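Local coordinates for protein RNA polymerase sigma factor SIGMA-28 (FliA) (Aquifex aeolicus, PDB 1RP3) that probably acts as the flagellar sigma factor that directs RNA polymerase to promoter DNA, captured here bound to its anti-sigma factor FlgM, at residues 27-32 and 44-49; 79-84 and 139-144; 99-104 and 133-138; 193-198 and 221-226. All blocks are in the same frame, centred on the assembly; numbering follows the deposited sequence.

Interaction 1: 27-32 and 44-49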
loop_
_atom_site.group_PDB
_atom_site.type_symbol
_atom_site.label_atom_id
_atom_site.label_comp_id
_atom_site.label_asym_id
_atom_site.label_seq_id
_atom_site.Cartn_x
_atom_site.Cartn_y
_atom_site.Cartn_z
ATOM N N ALA A 27 6.108 -8.774 0.233
ATOM C CA ALA A 27 5.923 -7.855 1.344
ATOM C C ALA A 27 5.123 -6.605 0.967
ATOM O O ALA A 27 4.194 -6.206 1.674
ATOM C CB ALA A 27 7.253 -7.483 1.900
ATOM N N ILE A 28 5.431 -6.058 -0.206
ATOM C CA ILE A 28 4.772 -4.861 -0.708
ATOM C C ILE A 28 3.321 -5.144 -1.084
ATOM O O ILE A 28 2.434 -4.361 -0.757
ATOM C CB ILE A 28 5.574 -4.251 -1.902
ATOM C CG1 ILE A 28 6.908 -3.711 -1.373
ATOM C CG2 ILE A 28 4.788 -3.126 -2.567
ATOM C CD1 ILE A 28 7.940 -3.375 -2.452
ATOM N N ALA A 29 3.075 -6.276 -1.731
ATOM C CA ALA A 29 1.725 -6.644 -2.141
ATOM C C ALA A 29 0.849 -6.894 -0.922
ATOM O O ALA A 29 -0.298 -6.446 -0.857
ATOM C CB ALA A 29 1.773 -7.879 -3.040
ATOM N N THR A 30 1.424 -7.547 0.081
ATOM C CA THR A 30 0.700 -7.843 1.311
ATOM C C THR A 30 0.326 -6.529 2.024
ATOM O O THR A 30 -0.796 -6.363 2.496
ATOM C CB THR A 30 1.571 -8.735 2.261
ATOM O OG1 THR A 30 1.913 -9.953 1.593
ATOM C CG2 THR A 30 0.824 -9.089 3.541
ATOM N N ASN A 31 1.272 -5.601 2.097
ATOM C CA ASN A 31 1.038 -4.329 2.764
ATOM C C ASN A 31 -0.019 -3.485 2.067
ATOM O O ASN A 31 -0.839 -2.830 2.724
ATOM C CB ASN A 31 2.337 -3.552 2.914
ATOM C CG ASN A 31 2.180 -2.347 3.797
ATOM O OD1 ASN A 31 2.370 -1.221 3.350
ATOM N ND2 ASN A 31 1.799 -2.569 5.055
ATOM N N ILE A 32 -0.018 -3.527 0.737
ATOM C CA ILE A 32 -0.999 -2.789 -0.040
ATOM C C ILE A 32 -2.350 -3.487 0.109
ATOM O O ILE A 32 -3.379 -2.827 0.218
ATOM C CB ILE A 32 -0.568 -2.676 -1.527
ATOM C CG1 ILE A 32 0.647 -1.758 -1.639
ATOM C CG2 ILE A 32 -1.675 -2.130 -2.392
ATOM C CD1 ILE A 32 1.270 -1.738 -3.021
ATOM N N ASP A 44 -2.507 -11.088 -8.333
ATOM C CA ASP A 44 -2.503 -10.089 -9.406
ATOM C C ASP A 44 -1.475 -9.006 -9.072
ATOM O O ASP A 44 -0.636 -8.641 -9.917
ATOM C CB ASP A 44 -3.887 -9.459 -9.595
ATOM C CG ASP A 44 -4.841 -10.359 -10.361
ATOM O OD1 ASP A 44 -4.375 -11.180 -11.195
ATOM O OD2 ASP A 44 -6.066 -10.236 -10.140
ATOM N N LEU A 45 -1.509 -8.559 -7.815
ATOM C CA LEU A 45 -0.596 -7.542 -7.314
ATOM C C LEU A 45 0.828 -8.039 -7.484
ATOM O O LEU A 45 1.670 -7.346 -8.038
ATOM C CB LEU A 45 -0.863 -7.267 -5.830
ATOM C CG LEU A 45 -1.990 -6.334 -5.374
ATOM C CD1 LEU A 45 -2.999 -6.096 -6.433
ATOM C CD2 LEU A 45 -2.647 -6.933 -4.175
ATOM N N ILE A 46 1.092 -9.250 -7.008
ATOM C CA ILE A 46 2.420 -9.833 -7.119
ATOM C C ILE A 46 2.827 -9.944 -8.580
ATOM O O ILE A 46 3.963 -9.629 -8.935
ATOM C CB ILE A 46 2.485 -11.220 -6.454
ATOM C CG1 ILE A 46 2.263 -11.079 -4.951
ATOM C CG2 ILE A 46 3.852 -11.896 -6.717
ATOM C CD1 ILE A 46 2.262 -12.416 -4.222
ATOM N N SER A 47 1.888 -10.362 -9.425
ATOM C CA SER A 47 2.166 -10.507 -10.851
ATOM C C SER A 47 2.713 -9.226 -11.435
ATOM O O SER A 47 3.808 -9.221 -11.977
ATOM C CB SER A 47 0.926 -10.946 -11.607
ATOM O OG SER A 47 0.653 -12.286 -11.297
ATOM N N TYR A 48 1.973 -8.131 -11.273
ATOM C CA TYR A 48 2.406 -6.837 -11.780
ATOM C C TYR A 48 3.667 -6.378 -11.064
ATOM O O TYR A 48 4.567 -5.828 -11.680
ATOM C CB TYR A 48 1.280 -5.808 -11.655
ATOM C CG TYR A 48 0.206 -6.007 -12.707
ATOM C CD1 TYR A 48 0.352 -5.464 -13.983
ATOM C CD2 TYR A 48 -0.938 -6.772 -12.441
ATOM C CE1 TYR A 48 -0.608 -5.678 -14.973
ATOM C CE2 TYR A 48 -1.904 -6.999 -13.426
ATOM C CZ TYR A 48 -1.734 -6.448 -14.683
ATOM O OH TYR A 48 -2.703 -6.628 -15.649
ATOM N N GLY A 49 3.758 -6.704 -9.783
ATOM C CA GLY A 49 4.909 -6.338 -8.985
ATOM C C GLY A 49 6.187 -6.987 -9.482
ATOM O O GLY A 49 7.259 -6.394 -9.369
#
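The backbones come close where A29 faces L45: their CA atoms lie 5.7 Å apart, with segment 27-32 on helix 7-33 and segment 44-49 on helix 42-58. Both segments keep regular helical bonding, as in the bond from I32 N to I28 O (3.0 Å) and that from G49 N to L45 O (2.8 Å). The short separation is consistent with the small side chain of A29, whose single methyl is directed at the second helix. That CB meets two consecutive residues, touching L45 CB at 3.9 Å and I46 CG1 at 3.8 Å. With CG1 of I46 beside the backbone N (chi1 -65°), this branch is brought against the methyl, while CG2 is the branch anti to the N. L45 adds a looser approach, its CD2 standing 4.1 Å from A29 O. Beyond this pair of helices, L45 also packs on L36 and V40 of the intervening loop, whereas I46 reaches V25 and, across the interface, A43 of the FlgM chain. A29 itself is further covered by I42. Both segments belong to sigma-70 region 2, and the contact joins two consecutive helices of it. All three touching side chains are buried and no hydrogen bond crosses, so the chemistry implies that attachment here depends on close carbon-to-carbon fit around one small methyl, without directional polar bonds.

Interaction 2: 79-84 and 139-144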
loop_
_atom_site.group_PDB
_atom_site.type_symbol
_atom_site.label_atom_id
_atom_site.label_comp_id
_atom_site.label_asym_id
_atom_site.label_seq_id
_atom_site.Cartn_x
_atom_site.Cartn_y
_atom_site.Cartn_z
ATOM N N ALA A 79 4.519 -0.209 -10.349
ATOM C CA ALA A 79 3.843 -1.140 -11.250
ATOM C C ALA A 79 2.525 -1.627 -10.668
ATOM O O ALA A 79 1.567 -1.852 -11.398
ATOM C CB ALA A 79 4.745 -2.333 -11.585
ATOM N N ILE A 80 2.472 -1.779 -9.351
ATOM C CA ILE A 80 1.260 -2.258 -8.704
ATOM C C ILE A 80 0.195 -1.164 -8.724
ATOM O O ILE A 80 -0.961 -1.433 -9.039
ATOM C CB ILE A 80 1.568 -2.783 -7.270
ATOM C CG1 ILE A 80 2.403 -4.059 -7.362
ATOM C CG2 ILE A 80 0.306 -3.044 -6.483
ATOM C CD1 ILE A 80 2.858 -4.604 -6.015
ATOM N N TYR A 81 0.581 0.072 -8.402
ATOM C CA TYR A 81 -0.366 1.187 -8.428
ATOM C C TYR A 81 -0.785 1.493 -9.866
ATOM O O TYR A 81 -1.918 1.927 -10.107
ATOM C CB TYR A 81 0.214 2.425 -7.732
ATOM C CG TYR A 81 0.179 2.318 -6.223
ATOM C CD1 TYR A 81 -1.030 2.384 -5.532
ATOM C CD2 TYR A 81 1.340 2.110 -5.496
ATOM C CE1 TYR A 81 -1.080 2.242 -4.153
ATOM C CE2 TYR A 81 1.305 1.964 -4.122
ATOM C CZ TYR A 81 0.090 2.035 -3.456
ATOM O OH TYR A 81 0.052 1.925 -2.089
ATOM N N ASP A 82 0.109 1.231 -10.820
ATOM C CA ASP A 82 -0.201 1.441 -12.234
ATOM C C ASP A 82 -1.375 0.559 -12.606
ATOM O O ASP A 82 -2.269 0.980 -13.348
ATOM C CB ASP A 82 0.970 1.053 -13.149
ATOM C CG ASP A 82 1.999 2.170 -13.317
ATOM O OD1 ASP A 82 1.685 3.341 -13.008
ATOM O OD2 ASP A 82 3.135 1.863 -13.757
ATOM N N TYR A 83 -1.342 -0.682 -12.124
ATOM C CA TYR A 83 -2.402 -1.625 -12.414
ATOM C C TYR A 83 -3.679 -1.293 -11.634
ATOM O O TYR A 83 -4.771 -1.329 -12.194
ATOM C CB TYR A 83 -1.949 -3.062 -12.127
ATOM C CG TYR A 83 -3.092 -4.023 -11.881
ATOM C CD1 TYR A 83 -3.935 -4.413 -12.921
ATOM C CD2 TYR A 83 -3.341 -4.531 -10.608
ATOM C CE1 TYR A 83 -4.995 -5.285 -12.703
ATOM C CE2 TYR A 83 -4.395 -5.399 -10.383
ATOM C CZ TYR A 83 -5.221 -5.773 -11.433
ATOM O OH TYR A 83 -6.289 -6.621 -11.206
ATOM N N LEU A 84 -3.542 -0.982 -10.351
ATOM C CA LEU A 84 -4.714 -0.665 -9.548
ATOM C C LEU A 84 -5.429 0.585 -10.051
ATOM O O LEU A 84 -6.652 0.666 -10.008
ATOM C CB LEU A 84 -4.332 -0.528 -8.074
ATOM C CG LEU A 84 -3.901 -1.833 -7.403
ATOM C CD1 LEU A 84 -3.235 -1.543 -6.071
ATOM C CD2 LEU A 84 -5.108 -2.740 -7.235
ATOM N N ILE A 139 -13.695 2.995 -1.715
ATOM C CA ILE A 139 -13.742 4.428 -1.467
ATOM C C ILE A 139 -12.404 4.889 -0.907
ATOM O O ILE A 139 -11.756 5.783 -1.461
ATOM C CB ILE A 139 -14.884 4.796 -0.485
ATOM C CG1 ILE A 139 -16.237 4.664 -1.186
ATOM C CG2 ILE A 139 -14.686 6.212 0.056
ATOM C CD1 ILE A 139 -17.420 4.688 -0.230
ATOM N N ASN A 140 -11.989 4.244 0.175
ATOM C CA ASN A 140 -10.724 4.543 0.822
ATOM C C ASN A 140 -9.528 4.332 -0.091
ATOM O O ASN A 140 -8.536 5.068 -0.006
ATOM C CB ASN A 140 -10.568 3.714 2.094
ATOM C CG ASN A 140 -11.282 4.333 3.262
ATOM O OD1 ASN A 140 -12.220 3.760 3.814
ATOM N ND2 ASN A 140 -10.863 5.541 3.627
ATOM N N PHE A 141 -9.613 3.346 -0.983
ATOM C CA PHE A 141 -8.479 3.132 -1.862
ATOM C C PHE A 141 -8.347 4.242 -2.909
ATOM O O PHE A 141 -7.231 4.596 -3.305
ATOM C CB PHE A 141 -8.444 1.736 -2.480
ATOM C CG PHE A 141 -7.066 1.337 -2.911
ATOM C CD1 PHE A 141 -6.076 1.111 -1.963
ATOM C CD2 PHE A 141 -6.726 1.285 -4.259
ATOM C CE1 PHE A 141 -4.773 0.849 -2.348
ATOM C CE2 PHE A 141 -5.412 1.023 -4.653
ATOM C CZ PHE A 141 -4.439 0.806 -3.698
ATOM N N SER A 142 -9.476 4.830 -3.296
ATOM C CA SER A 142 -9.480 5.931 -4.252
ATOM C C SER A 142 -8.664 7.085 -3.694
ATOM O O SER A 142 -7.948 7.750 -4.434
ATOM C CB SER A 142 -10.906 6.427 -4.501
ATOM O OG SER A 142 -11.711 5.407 -5.057
ATOM N N TYR A 143 -8.782 7.327 -2.391
ATOM C CA TYR A 143 -8.031 8.399 -1.755
ATOM C C TYR A 143 -6.567 8.021 -1.607
ATOM O O TYR A 143 -5.695 8.885 -1.552
ATOM C CB TYR A 143 -8.645 8.775 -0.412
ATOM C CG TYR A 143 -9.991 9.459 -0.555
ATOM C CD1 TYR A 143 -10.087 10.764 -1.061
ATOM C CD2 TYR A 143 -11.174 8.793 -0.226
ATOM C CE1 TYR A 143 -11.329 11.383 -1.231
ATOM C CE2 TYR A 143 -12.418 9.402 -0.395
ATOM C CZ TYR A 143 -12.491 10.695 -0.898
ATOM O OH TYR A 143 -13.720 11.299 -1.056
ATOM N N ILE A 144 -6.295 6.724 -1.547
ATOM C CA ILE A 144 -4.920 6.259 -1.455
ATOM C C ILE A 144 -4.270 6.493 -2.808
ATOM O O ILE A 144 -3.152 6.987 -2.886
ATOM C CB ILE A 144 -4.857 4.769 -1.056
ATOM C CG1 ILE A 144 -5.047 4.662 0.450
ATOM C CG2 ILE A 144 -3.522 4.127 -1.473
ATOM C CD1 ILE A 144 -5.308 3.271 0.926
#
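Next to F141, whose ring reaches Y81 and L84, the hydroxyl OG of S142 is within hydrogen-bonding distance of two backbone carbonyls, K138 O and F89 O, which must share its single proton; the pairing ties this turn of helix 129-158 to the loop at F89. No hydrogen bond crosses between 79-84 and 139-144; the meeting is made by carbon atoms. The segment axes stay 12.0 Å apart at their closest and run at 127° to each other, a separation bridged by large side chains. F141 reaches across: its CG is anti to the backbone N (chi1 -157°), and the far end of the ring enters between two residues of the other helix. There CZ lies 3.5 Å from L84 CD1 and 3.7 Å from Y81 CE1. Contact with L84 continues along the chain, since CE2 of F141 is 3.9 Å from L84 CB. The Y81 ring approaches F141 obliquely, and its CE1 also meets CG2 of I144 at 4.1 Å. Were F141 an alanine, L84 CD1 and Y81 CE1 would probably lose their shared partner, and a gap would be likely to open between the two helices. F141 is flanked by the F89 ring, with planes at about 60°, while F86 and F87 of the FlgM chain pack on Y81 and I144, respectively. This buried apolar seam joins sigma-70 regions 2 and 3, consistent with a sigma factor folded up in its inactive conformation.

Interaction 3: 99-104 and 133-138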
loop_
_atom_site.group_PDB
_atom_site.type_symbol
_atom_site.label_atom_id
_atom_site.label_comp_id
_atom_site.label_asym_id
_atom_site.label_seq_id
_atom_site.Cartn_x
_atom_site.Cartn_y
_atom_site.Cartn_z
ATOM N N ARG A 99 -21.242 9.227 -1.109
ATOM C CA ARG A 99 -22.196 10.259 -0.708
ATOM C C ARG A 99 -23.368 9.618 0.026
ATOM O O ARG A 99 -23.658 9.973 1.170
ATOM C CB ARG A 99 -22.686 11.046 -1.920
ATOM N N ARG A 100 -23.976 8.617 -0.609
ATOM C CA ARG A 100 -25.106 7.899 -0.036
ATOM C C ARG A 100 -24.780 7.390 1.360
ATOM O O ARG A 100 -25.590 7.543 2.273
ATOM C CB ARG A 100 -25.519 6.732 -0.942
ATOM N N ILE A 101 -23.593 6.804 1.524
ATOM C CA ILE A 101 -23.155 6.272 2.817
ATOM C C ILE A 101 -23.010 7.361 3.882
ATOM O O ILE A 101 -23.480 7.197 5.005
ATOM C CB ILE A 101 -21.834 5.457 2.685
ATOM C CG1 ILE A 101 -22.099 4.161 1.910
ATOM C CG2 ILE A 101 -21.253 5.122 4.067
ATOM C CD1 ILE A 101 -20.857 3.307 1.679
ATOM N N LYS A 102 -22.365 8.470 3.539
ATOM C CA LYS A 102 -22.204 9.568 4.493
ATOM C C LYS A 102 -23.579 10.033 4.976
ATOM O O LYS A 102 -23.806 10.195 6.179
ATOM C CB LYS A 102 -21.447 10.739 3.861
ATOM C CG LYS A 102 -19.963 10.479 3.654
ATOM C CD LYS A 102 -19.270 11.696 3.057
ATOM C CE LYS A 102 -17.787 11.449 2.832
ATOM N NZ LYS A 102 -17.127 12.625 2.188
ATOM N N GLU A 103 -24.507 10.185 4.032
ATOM C CA GLU A 103 -25.865 10.619 4.345
ATOM C C GLU A 103 -26.529 9.644 5.302
ATOM O O GLU A 103 -27.039 10.046 6.351
ATOM C CB GLU A 103 -26.698 10.762 3.065
ATOM C CG GLU A 103 -26.305 11.976 2.214
ATOM C CD GLU A 103 -27.167 12.159 0.968
ATOM O OE1 GLU A 103 -28.212 11.478 0.844
ATOM O OE2 GLU A 103 -26.798 12.997 0.112
ATOM N N VAL A 104 -26.490 8.362 4.946
ATOM C CA VAL A 104 -27.071 7.318 5.772
ATOM C C VAL A 104 -26.471 7.343 7.170
ATOM O O VAL A 104 -27.208 7.304 8.157
ATOM C CB VAL A 104 -26.891 5.925 5.129
ATOM C CG1 VAL A 104 -27.088 4.815 6.155
ATOM C CG2 VAL A 104 -27.886 5.757 4.000
ATOM N N PHE A 133 -18.350 -3.376 3.570
ATOM C CA PHE A 133 -16.909 -3.396 3.790
ATOM C C PHE A 133 -16.135 -3.272 2.480
ATOM O O PHE A 133 -15.093 -2.616 2.431
ATOM C CB PHE A 133 -16.495 -4.663 4.546
ATOM C CG PHE A 133 -16.983 -4.709 5.970
ATOM C CD1 PHE A 133 -17.216 -3.528 6.679
ATOM C CD2 PHE A 133 -17.208 -5.927 6.601
ATOM C CE1 PHE A 133 -17.666 -3.560 7.996
ATOM C CE2 PHE A 133 -17.658 -5.973 7.917
ATOM C CZ PHE A 133 -17.887 -4.786 8.618
ATOM N N LYS A 134 -16.662 -3.876 1.417
ATOM C CA LYS A 134 -16.026 -3.792 0.110
ATOM C C LYS A 134 -16.080 -2.343 -0.365
ATOM O O LYS A 134 -15.052 -1.752 -0.710
ATOM C CB LYS A 134 -16.743 -4.700 -0.900
ATOM N N THR A 135 -17.282 -1.771 -0.329
ATOM C CA THR A 135 -17.503 -0.398 -0.765
ATOM C C THR A 135 -16.632 0.626 -0.035
ATOM O O THR A 135 -16.039 1.502 -0.671
ATOM C CB THR A 135 -18.991 -0.026 -0.688
ATOM O OG1 THR A 135 -19.734 -0.985 -1.445
ATOM C CG2 THR A 135 -19.231 1.357 -1.292
ATOM N N LEU A 136 -16.544 0.493 1.289
ATOM C CA LEU A 136 -15.704 1.370 2.101
ATOM C C LEU A 136 -14.224 1.196 1.715
ATOM O O LEU A 136 -13.454 2.150 1.768
ATOM C CB LEU A 136 -15.899 1.068 3.590
ATOM C CG LEU A 136 -17.270 1.452 4.165
ATOM C CD1 LEU A 136 -17.405 0.951 5.581
ATOM C CD2 LEU A 136 -17.458 2.956 4.120
ATOM N N ASP A 137 -13.841 -0.013 1.292
ATOM C CA ASP A 137 -12.465 -0.272 0.890
ATOM C C ASP A 137 -12.140 0.378 -0.448
ATOM O O ASP A 137 -11.055 0.938 -0.609
ATOM C CB ASP A 137 -12.167 -1.775 0.855
ATOM C CG ASP A 137 -11.918 -2.360 2.244
ATOM O OD1 ASP A 137 -11.434 -1.625 3.135
ATOM O OD2 ASP A 137 -12.192 -3.564 2.443
ATOM N N LYS A 138 -13.080 0.321 -1.394
ATOM C CA LYS A 138 -12.888 0.939 -2.705
ATOM C C LYS A 138 -12.814 2.450 -2.551
ATOM O O LYS A 138 -11.953 3.099 -3.141
ATOM C CB LYS A 138 -14.024 0.584 -3.668
ATOM C CG LYS A 138 -14.031 -0.868 -4.109
ATOM C CD LYS A 138 -15.149 -1.150 -5.093
ATOM C CE LYS A 138 -14.951 -0.425 -6.417
ATOM N NZ LYS A 138 -16.088 -0.694 -7.353
#
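Segment 99-104 of helix 92-112 and segment 133-138 of helix 129-158 come nearest at I101 and L136, whose CA atoms are 8.9 Å apart, and both hold helical backbone bonds such as V104 N to R100 O (2.9 Å). At that spacing side chains must do the bridging, and one does most of it. I101 aims its CB at the second helix, and its longer branch is fully extended at chi2 (178°), which carries the methyl CD1 forward as the touching atom. CD1 meets T135 CG2 at 3.9 Å and L136 CD2 at 4.2 Å. Those two receiving methyls are themselves 5.9 Å apart, CG2 of T135 to CD2 of L136, so the isoleucine tip sits against both, approaching each side chain obliquely. The rotation of T135 separates its two branches: CG2 lies opposite the backbone N across the CA–CB bond (chi1 -55° for OG1) and serves the apolar contact, while OG1 bonds to E131 O one turn earlier in its own helix. The polar end is thereby satisfied locally, and no hydrogen bond passes between the segments. All three touching residues are buried, and both segments belong to sigma-70 region 3, so the contact joins two helices within that region. Among the neighbours, helix 118-125 supplies L125 against I101, helix 217-236 brings S218 and S221 against L136, and a salt bridge from K138 to D88 ties helix 129-158 to the chain leading into helix 92-112.

Interaction 4: 193-198 and 221-226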
loop_
_atom_site.group_PDB
_atom_site.type_symbol
_atom_site.label_atom_id
_atom_site.label_comp_id
_atom_site.label_asym_id
_atom_site.label_seq_id
_atom_site.Cartn_x
_atom_site.Cartn_y
_atom_site.Cartn_z
ATOM N N LYS A 193 -5.484 12.104 12.845
ATOM C CA LYS A 193 -4.061 11.835 12.992
ATOM C C LYS A 193 -3.862 10.496 13.690
ATOM O O LYS A 193 -3.035 9.692 13.261
ATOM C CB LYS A 193 -3.412 12.966 13.792
ATOM C CG LYS A 193 -1.897 12.913 13.886
ATOM C CD LYS A 193 -1.334 14.163 14.577
ATOM C CE LYS A 193 -1.628 15.424 13.769
ATOM N NZ LYS A 193 -1.209 16.674 14.467
ATOM N N LEU A 194 -4.655 10.242 14.732
ATOM C CA LEU A 194 -4.585 8.983 15.486
ATOM C C LEU A 194 -4.935 7.796 14.594
ATOM O O LEU A 194 -4.304 6.747 14.678
ATOM C CB LEU A 194 -5.537 9.018 16.694
ATOM C CG LEU A 194 -5.834 7.692 17.420
ATOM C CD1 LEU A 194 -4.560 7.051 17.965
ATOM C CD2 LEU A 194 -6.825 7.922 18.547
ATOM N N VAL A 195 -5.955 7.958 13.758
ATOM C CA VAL A 195 -6.368 6.897 12.857
ATOM C C VAL A 195 -5.273 6.650 11.824
ATOM O O VAL A 195 -4.945 5.503 11.526
ATOM C CB VAL A 195 -7.699 7.249 12.156
ATOM C CG1 VAL A 195 -7.927 6.362 10.930
ATOM C CG2 VAL A 195 -8.853 7.105 13.134
ATOM N N ILE A 196 -4.678 7.724 11.313
ATOM C CA ILE A 196 -3.624 7.595 10.320
ATOM C C ILE A 196 -2.418 6.873 10.902
ATOM O O ILE A 196 -1.832 6.012 10.246
ATOM C CB ILE A 196 -3.188 8.961 9.757
ATOM C CG1 ILE A 196 -4.309 9.567 8.915
ATOM C CG2 ILE A 196 -1.959 8.805 8.883
ATOM C CD1 ILE A 196 -4.704 8.722 7.715
ATOM N N GLN A 197 -2.079 7.183 12.150
ATOM C CA GLN A 197 -0.930 6.543 12.773
ATOM C C GLN A 197 -1.173 5.050 12.969
ATOM O O GLN A 197 -0.297 4.229 12.669
ATOM C CB GLN A 197 -0.572 7.216 14.105
ATOM C CG GLN A 197 0.697 6.653 14.753
ATOM C CD GLN A 197 1.160 7.448 15.978
ATOM O OE1 GLN A 197 1.381 8.665 15.912
ATOM N NE2 GLN A 197 1.343 6.751 17.090
ATOM N N LEU A 198 -2.363 4.687 13.448
ATOM C CA LEU A 198 -2.669 3.278 13.673
ATOM C C LEU A 198 -2.693 2.487 12.370
ATOM O O LEU A 198 -2.319 1.310 12.336
ATOM C CB LEU A 198 -4.003 3.116 14.406
ATOM C CG LEU A 198 -4.089 3.474 15.898
ATOM C CD1 LEU A 198 -5.496 3.224 16.387
ATOM C CD2 LEU A 198 -3.114 2.670 16.725
ATOM N N SER A 221 -13.368 4.437 8.612
ATOM C CA SER A 221 -13.235 4.697 7.186
ATOM C C SER A 221 -13.451 6.152 6.790
ATOM O O SER A 221 -12.697 6.676 5.965
ATOM C CB SER A 221 -14.148 3.774 6.383
ATOM O OG SER A 221 -13.661 2.444 6.470
ATOM N N GLN A 222 -14.460 6.811 7.364
ATOM C CA GLN A 222 -14.693 8.221 7.033
ATOM C C GLN A 222 -13.525 9.061 7.555
ATOM O O GLN A 222 -13.077 9.995 6.899
ATOM C CB GLN A 222 -16.024 8.743 7.591
ATOM C CG GLN A 222 -16.009 9.093 9.072
ATOM C CD GLN A 222 -17.136 10.036 9.457
ATOM O OE1 GLN A 222 -17.324 11.083 8.824
ATOM N NE2 GLN A 222 -17.897 9.671 10.497
ATOM N N LEU A 223 -13.014 8.696 8.726
ATOM C CA LEU A 223 -11.883 9.392 9.317
ATOM C C LEU A 223 -10.608 9.222 8.471
ATOM O O LEU A 223 -9.822 10.160 8.341
ATOM C CB LEU A 223 -11.658 8.904 10.749
ATOM C CG LEU A 223 -12.653 9.417 11.804
ATOM C CD1 LEU A 223 -12.373 8.795 13.176
ATOM C CD2 LEU A 223 -12.585 10.939 11.896
ATOM N N LYS A 224 -10.421 8.030 7.896
ATOM C CA LYS A 224 -9.261 7.729 7.051
ATOM C C LYS A 224 -9.396 8.499 5.739
ATOM O O LYS A 224 -8.472 9.178 5.320
ATOM C CB LYS A 224 -9.177 6.220 6.771
ATOM C CG LYS A 224 -8.004 5.790 5.873
ATOM C CD LYS A 224 -8.015 4.281 5.571
ATOM C CE LYS A 224 -6.812 3.863 4.719
ATOM N NZ LYS A 224 -6.860 2.438 4.320
ATOM N N ALA A 225 -10.565 8.413 5.117
ATOM C CA ALA A 225 -10.823 9.111 3.859
ATOM C C ALA A 225 -10.659 10.624 3.993
ATOM O O ALA A 225 -10.073 11.266 3.116
ATOM C CB ALA A 225 -12.212 8.777 3.348
ATOM N N LYS A 226 -11.152 11.185 5.098
ATOM C CA LYS A 226 -11.040 12.623 5.337
ATOM C C LYS A 226 -9.582 13.002 5.523
ATOM O O LYS A 226 -9.090 13.939 4.899
ATOM C CB LYS A 226 -11.867 13.043 6.549
#
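Between V195 and L223 no ring or side-chain amide is involved, and the flat groups that take part are backbone peptides of helix 217-236: CG1 of V195 stands 4.3 Å from K224 N, and CD1 of I196 4.5 Å from K224 O. The amide of Q197 is engaged elsewhere, taking a bond from S75 N of the FlgM chain at OE1 and holding FlgM Y72 OH and E73 O through NE2. The setting is sigma-70 region 4, a family of the helix-turn-helix class, in which helix 190-201 here lies almost square across helix 217-236. The segment axes cross at -93° and come within 9.0 Å, with I196 and K224 nearest by CA at 6.5 Å. V195 points into the crossing, backed by L213 and V220. Because its CG1 is anti to the backbone N (chi1 163°), the valine divides its methyls between two residues, CG1 going to K224 and CG2 to L223. K224 offers only its base, CB lying 4.3 Å from V195 CG1; the fully extended chain then leads away past N140 and I144, and NZ bonds to H35 ND1. A basic residue is thus buried with its aliphatic part packed and its amino end, probably charged, given a polar partner. The closest atoms of the crossing are two methyls, V195 CG2 and L223 CD1, at 3.9 Å.

Interactions 1 and 2 follow one another along the chain, centres 12 Å apart, and touch through Y48 and Y83. Interaction 3 is nested inside the loop that interaction 2 closes, and I139 CD1 meets I101 CD1 at 4.2 Å. Interaction 4 comes last, its centre about 17 Å from that of interaction 2 and about 15 Å from that of interaction 3. Helix 66-85 joins interaction 1 to interaction 2; helix 129-158 serves interactions 2 and 3 and meets helix 217-236 of interaction 4, where N140 ND2 probably bonds to S221 O. Interactions 1, 3 and 4 lie within regions 2, 3 and 4, respectively, and interaction 2 joins regions 2 and 3, consistent with a compact sigma factor held inactive by FlgM.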